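PDB 1VI7: IMPACT family member YigZ from Escherichia coli, which is of unknown function but may bind guanyl ribonucleotides and hydrolyse ribonucleoside triphosphates. Local coordinates for residues H54-W59 against D75-G80. Sequence-based numbering, arbitrary orientation.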
loop_
_atom_site.group_PDB
_atom_site.type_symbol
_atom_site.label_atom_id
_atom_site.label_comp_id
_atom_site.label_asym_id
_atom_site.label_seq_id
_atom_site.Cartn_x
_atom_site.Cartn_y
_atom_site.Cartn_z
ATOM N N HIS A 54 -21.815 8.469 -9.175
ATOM C CA HIS A 54 -21.118 7.287 -8.717
ATOM C C HIS A 54 -19.646 7.529 -8.425
ATOM O O HIS A 54 -19.045 8.501 -8.912
ATOM C CB HIS A 54 -21.246 6.127 -9.725
ATOM C CG HIS A 54 -22.656 5.809 -10.114
ATOM N ND1 HIS A 54 -23.541 5.157 -9.285
ATOM C CD2 HIS A 54 -23.362 6.138 -11.220
ATOM C CE1 HIS A 54 -24.719 5.092 -9.871
ATOM N NE2 HIS A 54 -24.645 5.682 -11.053
ATOM N N HIS A 55 -19.099 6.739 -7.495
ATOM C CA HIS A 55 -17.717 6.783 -7.073
ATOM C C HIS A 55 -17.171 5.372 -6.798
ATOM O O HIS A 55 -16.917 4.975 -5.666
ATOM C CB HIS A 55 -17.503 7.678 -5.857
ATOM C CG HIS A 55 -18.043 9.070 -5.957
ATOM N ND1 HIS A 55 -19.387 9.344 -5.733
ATOM C CD2 HIS A 55 -17.500 10.243 -6.348
ATOM C CE1 HIS A 55 -19.628 10.625 -5.946
ATOM N NE2 HIS A 55 -18.502 11.197 -6.317
ATOM N N CYS A 56 -16.961 4.601 -7.841
ATOM C CA CYS A 56 -16.470 3.233 -7.814
ATOM C C CYS A 56 -15.015 3.114 -7.405
ATOM O O CYS A 56 -14.173 3.978 -7.668
ATOM C CB CYS A 56 -16.761 2.593 -9.172
ATOM S SG CYS A 56 -18.303 3.203 -9.949
ATOM N N VAL A 57 -14.659 2.066 -6.661
ATOM C CA VAL A 57 -13.360 1.917 -6.043
ATOM C C VAL A 57 -12.712 0.567 -6.327
ATOM O O VAL A 57 -13.445 -0.408 -6.448
ATOM C CB VAL A 57 -13.540 1.953 -4.486
ATOM C CG1 VAL A 57 -12.217 1.984 -3.748
ATOM C CG2 VAL A 57 -14.454 3.087 -4.057
ATOM N N ALA A 58 -11.451 0.407 -5.964
ATOM C CA ALA A 58 -10.709 -0.847 -6.123
ATOM C C ALA A 58 -9.294 -0.634 -5.574
ATOM O O ALA A 58 -8.836 0.525 -5.696
ATOM C CB ALA A 58 -10.594 -1.180 -7.605
ATOM N N TRP A 59 -8.648 -1.651 -5.040
ATOM C CA TRP A 59 -7.303 -1.457 -4.499
ATOM C C TRP A 59 -6.577 -2.783 -4.318
ATOM O O TRP A 59 -7.207 -3.829 -4.473
ATOM C CB TRP A 59 -7.353 -0.680 -3.199
ATOM C CG TRP A 59 -7.982 -1.354 -2.021
ATOM C CD1 TRP A 59 -7.417 -2.326 -1.239
ATOM C CD2 TRP A 59 -9.266 -1.096 -1.440
ATOM N NE1 TRP A 59 -8.280 -2.706 -0.244
ATOM C CE2 TRP A 59 -9.427 -1.967 -0.351
ATOM C CE3 TRP A 59 -10.304 -0.215 -1.762
ATOM C CZ2 TRP A 59 -10.569 -1.992 0.444
ATOM C CZ3 TRP A 59 -11.450 -0.247 -0.980
ATOM C CH2 TRP A 59 -11.566 -1.113 0.121
ATOM N N ASP A 75 -20.830 0.892 -5.957
ATOM C CA ASP A 75 -21.530 2.113 -5.553
ATOM C C ASP A 75 -22.659 2.423 -6.526
ATOM O O ASP A 75 -22.641 3.420 -7.258
ATOM C CB ASP A 75 -20.553 3.249 -5.356
ATOM C CG ASP A 75 -21.140 4.628 -5.218
ATOM O OD1 ASP A 75 -21.790 4.906 -4.187
ATOM O OD2 ASP A 75 -20.970 5.416 -6.173
ATOM N N GLY A 76 -23.609 1.470 -6.614
ATOM C CA GLY A 76 -24.782 1.695 -7.425
ATOM C C GLY A 76 -24.707 1.336 -8.876
ATOM O O GLY A 76 -25.776 1.299 -9.530
ATOM N N GLU A 77 -23.515 1.105 -9.430
ATOM C CA GLU A 77 -23.435 0.669 -10.844
ATOM C C GLU A 77 -23.713 -0.838 -10.856
ATOM O O GLU A 77 -23.440 -1.541 -9.867
ATOM C CB GLU A 77 -22.117 1.036 -11.457
ATOM C CG GLU A 77 -21.820 2.442 -11.879
ATOM C CD GLU A 77 -22.712 3.036 -12.939
ATOM O OE1 GLU A 77 -22.272 3.951 -13.668
ATOM O OE2 GLU A 77 -23.894 2.615 -13.019
ATOM N N PRO A 78 -24.297 -1.354 -11.917
ATOM C CA PRO A 78 -24.656 -2.757 -12.016
ATOM C C PRO A 78 -23.570 -3.696 -11.575
ATOM O O PRO A 78 -22.457 -3.676 -12.105
ATOM C CB PRO A 78 -25.054 -2.951 -13.450
ATOM C CG PRO A 78 -24.830 -1.677 -14.168
ATOM C CD PRO A 78 -24.677 -0.596 -13.137
ATOM N N ALA A 79 -23.860 -4.623 -10.696
ATOM C CA ALA A 79 -22.915 -5.575 -10.153
ATOM C C ALA A 79 -21.893 -6.090 -11.157
ATOM O O ALA A 79 -22.248 -6.387 -12.301
ATOM C CB ALA A 79 -23.656 -6.744 -9.513
ATOM N N GLY A 80 -20.641 -6.199 -10.741
ATOM C CA GLY A 80 -19.508 -6.670 -11.465
ATOM C C GLY A 80 -19.127 -5.867 -12.703
ATOM O O GLY A 80 -18.343 -6.349 -13.549
#
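His54 lays its ring against the loop residues Asp75, Gly76 and Glu77. Its CB lies 3.6 Å from OD2 of Asp75, and CG sits beside the backbone N (chi1 -53°), an orientation that puts the ND1 edge of the imidazole at the Asp75 carbonyl, with Glu77 over one face. ND1 donates to the carbonyl O of Asp75 at 2.8 Å, in the carbonyl plane but tilted from that of the ring. CE1 comes up to the backbone of Gly76, whose phi of 87° suits glycine. The Glu77 carboxylate stacks 18° from parallel, offset toward the CD2-NE2 rim, while CG of Glu77 makes a CH-pi contact over the same face. An alanine at His54 would probably leave the Asp75 carbonyl without this donor and the Glu77 carboxylate without the ring it stacks on. One residue on, the backbone N of His55 donates to OD2 of Asp75, meeting it on the anti side, well out of the carboxylate plane. Glu77 OE1 also takes a salt bridge from Arg104 and a hydrogen bond from Tyr120. The contact thus ties the lead-in to strand 57-60 to the loop between strand 71-73 and helix 84-93, beside strand 98-105 and helix 113-128.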